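Local coordinates for protein dTDP-4-dehydrorhamnose 3,5-epimerase (PDB 2B9U) that probably epimerises the C3' and C5' positions of dTDP-4-dehydro-6-deoxyglucose, a step in dTDP-L-rhamnose biosynthesis, at residues Val44-Arg58 with Phe120-His134. Sequence-based numbering, arbitrary orientation.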
# COMPACT_ATOMS: atom_id res chain seq x y z
N VAL A 44 -1.70 7.74 -8.10
CA VAL A 44 -2.47 7.32 -6.94
C VAL A 44 -2.75 8.54 -6.06
O VAL A 44 -1.85 9.33 -5.79
CB VAL A 44 -1.73 6.20 -6.15
CG1 VAL A 44 -2.48 5.85 -4.86
CG2 VAL A 44 -1.57 4.92 -7.02
N ILE A 45 -4.00 8.69 -5.63
CA ILE A 45 -4.40 9.85 -4.83
C ILE A 45 -4.87 9.48 -3.42
O ILE A 45 -4.91 10.34 -2.53
CB ILE A 45 -5.45 10.72 -5.58
CG1 ILE A 45 -6.65 9.90 -6.07
CG2 ILE A 45 -4.81 11.36 -6.82
CD1 ILE A 45 -7.69 9.53 -5.03
N GLN A 46 -5.19 8.20 -3.22
CA GLN A 46 -5.72 7.69 -1.96
C GLN A 46 -5.35 6.22 -1.87
O GLN A 46 -5.31 5.55 -2.89
CB GLN A 46 -7.25 7.83 -1.93
CG GLN A 46 -7.90 7.24 -0.72
CD GLN A 46 -9.29 7.77 -0.47
OE1 GLN A 46 -9.67 8.82 -0.98
NE2 GLN A 46 -10.05 7.06 0.36
N THR A 47 -5.03 5.74 -0.68
CA THR A 47 -4.82 4.31 -0.45
C THR A 47 -5.70 3.84 0.71
O THR A 47 -5.70 4.45 1.80
CB THR A 47 -3.32 3.97 -0.28
OG1 THR A 47 -2.64 4.33 -1.49
CG2 THR A 47 -3.06 2.48 -0.01
N ASN A 48 -6.49 2.81 0.47
CA ASN A 48 -7.31 2.20 1.52
C ASN A 48 -6.82 0.79 1.86
O ASN A 48 -6.07 0.20 1.08
CB ASN A 48 -8.78 2.13 1.09
CG ASN A 48 -9.45 3.50 1.00
OD1 ASN A 48 -8.96 4.48 1.54
ND2 ASN A 48 -10.59 3.56 0.33
N MET A 49 -7.27 0.27 3.00
CA MET A 49 -7.00 -1.10 3.41
C MET A 49 -8.20 -1.71 4.11
O MET A 49 -8.86 -1.06 4.92
CB MET A 49 -5.76 -1.19 4.32
CG MET A 49 -5.36 -2.63 4.69
SD MET A 49 -3.84 -2.77 5.64
CE MET A 49 -4.47 -3.24 7.23
N SER A 50 -8.48 -2.97 3.78
CA SER A 50 -9.50 -3.72 4.50
C SER A 50 -8.94 -5.05 4.93
O SER A 50 -8.06 -5.62 4.27
CB SER A 50 -10.76 -3.93 3.66
OG SER A 50 -10.52 -4.74 2.52
N PHE A 51 -9.45 -5.54 6.07
CA PHE A 51 -9.24 -6.92 6.46
C PHE A 51 -10.60 -7.61 6.40
O PHE A 51 -11.58 -7.12 6.95
CB PHE A 51 -8.65 -7.01 7.86
CG PHE A 51 -8.73 -8.39 8.45
CD1 PHE A 51 -7.95 -9.43 7.92
CD2 PHE A 51 -9.59 -8.66 9.51
CE1 PHE A 51 -8.03 -10.72 8.45
CE2 PHE A 51 -9.67 -9.94 10.04
CZ PHE A 51 -8.89 -10.97 9.51
N SER A 52 -10.66 -8.75 5.72
CA SER A 52 -11.90 -9.44 5.50
C SER A 52 -11.75 -10.89 5.94
O SER A 52 -10.83 -11.58 5.50
CB SER A 52 -12.31 -9.36 4.02
OG SER A 52 -12.32 -8.00 3.59
N ARG A 53 -12.64 -11.33 6.81
CA ARG A 53 -12.69 -12.73 7.25
C ARG A 53 -13.17 -13.57 6.09
O ARG A 53 -13.88 -13.06 5.22
CB ARG A 53 -13.62 -12.87 8.45
CG ARG A 53 -13.05 -12.22 9.70
CD ARG A 53 -14.07 -12.04 10.80
NE ARG A 53 -13.45 -11.40 11.96
CZ ARG A 53 -14.03 -11.25 13.15
NH1 ARG A 53 -15.25 -11.72 13.38
NH2 ARG A 53 -13.36 -10.65 14.13
N LYS A 54 -12.80 -14.84 6.07
CA LYS A 54 -13.22 -15.77 5.01
C LYS A 54 -14.73 -15.74 4.76
O LYS A 54 -15.54 -15.80 5.70
CB LYS A 54 -12.76 -17.19 5.34
CG LYS A 54 -13.17 -18.27 4.34
CD LYS A 54 -12.54 -19.62 4.70
CE LYS A 54 -13.12 -20.75 3.83
NZ LYS A 54 -12.61 -22.12 4.20
N GLY A 55 -15.09 -15.64 3.48
CA GLY A 55 -16.48 -15.64 3.07
C GLY A 55 -17.08 -14.26 2.92
O GLY A 55 -18.19 -14.11 2.37
N VAL A 56 -16.38 -13.25 3.43
CA VAL A 56 -16.85 -11.87 3.34
C VAL A 56 -16.97 -11.48 1.87
O VAL A 56 -16.10 -11.83 1.07
CB VAL A 56 -15.92 -10.89 4.13
CG1 VAL A 56 -16.07 -9.46 3.66
CG2 VAL A 56 -16.19 -11.01 5.63
N VAL A 57 -18.06 -10.80 1.53
CA VAL A 57 -18.21 -10.16 0.23
C VAL A 57 -18.30 -8.66 0.45
O VAL A 57 -19.04 -8.20 1.32
CB VAL A 57 -19.49 -10.65 -0.48
CG1 VAL A 57 -19.73 -9.87 -1.78
CG2 VAL A 57 -19.43 -12.16 -0.75
N ARG A 58 -17.52 -7.90 -0.33
CA ARG A 58 -17.60 -6.45 -0.36
C ARG A 58 -17.80 -6.06 -1.82
O ARG A 58 -17.04 -6.52 -2.67
CB ARG A 58 -16.31 -5.80 0.16
CG ARG A 58 -16.01 -6.08 1.62
CD ARG A 58 -14.66 -5.49 2.03
NE ARG A 58 -14.22 -5.98 3.33
CZ ARG A 58 -14.35 -5.32 4.48
NH1 ARG A 58 -14.91 -4.12 4.51
NH2 ARG A 58 -13.90 -5.86 5.60
N PHE A 120 -15.21 -8.22 -4.27
CA PHE A 120 -14.49 -9.48 -4.10
C PHE A 120 -15.13 -10.30 -3.00
O PHE A 120 -15.83 -9.77 -2.14
CB PHE A 120 -13.00 -9.25 -3.78
CG PHE A 120 -12.74 -8.53 -2.48
CD1 PHE A 120 -12.61 -9.23 -1.28
CD2 PHE A 120 -12.59 -7.15 -2.46
CE1 PHE A 120 -12.35 -8.57 -0.09
CE2 PHE A 120 -12.33 -6.47 -1.26
CZ PHE A 120 -12.21 -7.18 -0.08
N GLN A 121 -14.87 -11.61 -3.04
CA GLN A 121 -15.06 -12.46 -1.88
C GLN A 121 -13.70 -12.91 -1.32
O GLN A 121 -12.81 -13.34 -2.07
CB GLN A 121 -15.95 -13.67 -2.19
CG GLN A 121 -16.24 -14.51 -0.93
CD GLN A 121 -17.28 -15.57 -1.16
OE1 GLN A 121 -17.21 -16.33 -2.13
NE2 GLN A 121 -18.24 -15.65 -0.26
N ALA A 122 -13.55 -12.79 -0.00
CA ALA A 122 -12.38 -13.33 0.68
C ALA A 122 -12.46 -14.86 0.70
O ALA A 122 -13.44 -15.43 1.20
CB ALA A 122 -12.24 -12.74 2.08
N LEU A 123 -11.45 -15.52 0.12
CA LEU A 123 -11.38 -16.97 0.03
C LEU A 123 -10.74 -17.53 1.31
O LEU A 123 -10.99 -18.67 1.71
CB LEU A 123 -10.60 -17.39 -1.24
CG LEU A 123 -11.16 -16.87 -2.57
CD1 LEU A 123 -10.35 -17.33 -3.76
CD2 LEU A 123 -12.64 -17.25 -2.79
N GLU A 124 -9.93 -16.70 1.92
CA GLU A 124 -9.29 -16.91 3.20
C GLU A 124 -9.45 -15.55 3.87
O GLU A 124 -9.84 -14.57 3.21
CB GLU A 124 -7.78 -17.15 3.02
CG GLU A 124 -7.35 -18.47 2.42
CD GLU A 124 -5.83 -18.57 2.24
OE1 GLU A 124 -5.05 -17.83 2.91
OE2 GLU A 124 -5.40 -19.40 1.41
N ASP A 125 -9.11 -15.49 5.15
CA ASP A 125 -8.91 -14.21 5.85
C ASP A 125 -7.89 -13.44 5.05
O ASP A 125 -6.79 -13.96 4.81
CB ASP A 125 -8.37 -14.44 7.27
CG ASP A 125 -9.44 -14.84 8.28
OD1 ASP A 125 -10.59 -15.14 7.88
OD2 ASP A 125 -9.13 -14.83 9.49
N SER A 126 -8.25 -12.23 4.62
CA SER A 126 -7.45 -11.47 3.65
C SER A 126 -7.29 -9.98 3.95
O SER A 126 -8.24 -9.31 4.39
CB SER A 126 -8.06 -11.56 2.24
OG SER A 126 -8.09 -12.88 1.78
N ILE A 127 -6.09 -9.48 3.68
CA ILE A 127 -5.80 -8.05 3.65
C ILE A 127 -5.74 -7.59 2.21
O ILE A 127 -4.90 -8.07 1.40
CB ILE A 127 -4.47 -7.71 4.36
CG1 ILE A 127 -4.54 -8.09 5.84
CG2 ILE A 127 -4.15 -6.22 4.21
CD1 ILE A 127 -3.18 -8.31 6.47
N VAL A 128 -6.61 -6.65 1.91
CA VAL A 128 -6.67 -6.04 0.60
C VAL A 128 -6.23 -4.59 0.74
O VAL A 128 -6.66 -3.89 1.67
CB VAL A 128 -8.10 -6.19 -0.00
CG1 VAL A 128 -8.25 -5.48 -1.34
CG2 VAL A 128 -8.44 -7.66 -0.15
N ILE A 129 -5.36 -4.17 -0.17
CA ILE A 129 -4.95 -2.78 -0.34
C ILE A 129 -5.57 -2.25 -1.62
O ILE A 129 -5.53 -2.92 -2.67
CB ILE A 129 -3.40 -2.64 -0.44
CG1 ILE A 129 -2.72 -3.37 0.72
CG2 ILE A 129 -2.97 -1.16 -0.54
CD1 ILE A 129 -2.43 -2.57 1.95
N TYR A 130 -6.15 -1.06 -1.54
CA TYR A 130 -6.72 -0.42 -2.72
C TYR A 130 -5.91 0.84 -3.04
O TYR A 130 -5.91 1.79 -2.24
CB TYR A 130 -8.18 -0.00 -2.45
CG TYR A 130 -9.09 -0.98 -1.71
CD1 TYR A 130 -8.88 -1.31 -0.37
CD2 TYR A 130 -10.22 -1.52 -2.34
CE1 TYR A 130 -9.75 -2.17 0.32
CE2 TYR A 130 -11.10 -2.38 -1.67
CZ TYR A 130 -10.85 -2.71 -0.34
OH TYR A 130 -11.71 -3.55 0.33
N PHE A 131 -5.22 0.87 -4.17
CA PHE A 131 -4.58 2.10 -4.61
C PHE A 131 -5.57 2.82 -5.50
O PHE A 131 -5.99 2.28 -6.54
CB PHE A 131 -3.27 1.85 -5.34
CG PHE A 131 -2.29 1.03 -4.56
CD1 PHE A 131 -1.53 1.61 -3.54
CD2 PHE A 131 -2.10 -0.31 -4.86
CE1 PHE A 131 -0.61 0.84 -2.82
CE2 PHE A 131 -1.20 -1.09 -4.14
CZ PHE A 131 -0.45 -0.51 -3.12
N ILE A 132 -5.99 4.01 -5.07
CA ILE A 132 -7.12 4.71 -5.70
C ILE A 132 -6.63 5.90 -6.53
O ILE A 132 -5.81 6.71 -6.05
CB ILE A 132 -8.22 5.11 -4.65
CG1 ILE A 132 -8.88 3.86 -4.09
CG2 ILE A 132 -9.34 6.03 -5.24
CD1 ILE A 132 -9.46 4.05 -2.71
N THR A 133 -7.08 5.95 -7.78
CA THR A 133 -6.68 7.01 -8.70
C THR A 133 -7.90 7.86 -9.04
O THR A 133 -9.04 7.50 -8.69
CB THR A 133 -6.05 6.45 -10.01
OG1 THR A 133 -7.08 5.87 -10.83
CG2 THR A 133 -4.96 5.39 -9.71
N HIS A 134 -7.65 9.01 -9.67
CA HIS A 134 -8.68 9.93 -10.21
C HIS A 134 -9.32 10.86 -9.19
O HIS A 134 -9.16 12.08 -9.28
CB HIS A 134 -9.78 9.18 -11.00
CG HIS A 134 -9.32 8.65 -12.32
ND1 HIS A 134 -8.45 7.58 -12.42
CD2 HIS A 134 -9.61 9.02 -13.59
CE1 HIS A 134 -8.23 7.31 -13.70
NE2 HIS A 134 -8.92 8.18 -14.43
O HOH W 1 -10.03 -7.37 2.88
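Ser50 OG is gripped twice, by Tyr130 OH at 2.8 Å and by a water that also takes in Ser52 OG and Ser126 O. Ser50 OG, held between the backbone N and the carbonyl carbon (chi1 65°), lies at the edge of the Tyr130 ring, while Val128 CG1 lies over one ring face. Next along, Ser52 OG accepts from Arg58 NE (2.8 Å) and abuts the edge of the Phe120 ring, whose CZ meets Arg58 CD at 3.6 Å. At the far end Ile45 N and Gln46 N both bond to Ile132 O, a classic beta bulge. Met49 SD rests on Ile127 CG2 on the reverse side of the sheet. A type II turn from Arg53 to Val56 has Lys54 N bonded to Asp125 OD1 (2.9 Å). With CG opposite the backbone N (chi1 -175°) and the chain extended beyond it, Gln121 sends NE2 to Gly55 O (3.0 Å) from above the carbonyl plane, and its OE1 accepts from Ile154 N. With an alanine there, Gly55 O and Ile154 N would probably both lose a partner and the turn be less firmly held. Strands 44-52 and 126-133 belong to one sheet, 57-58 and 120-122 to the other; strand 44-52 also pairs with the second subunit, in the jelly-roll cupin fold of the RmlC family.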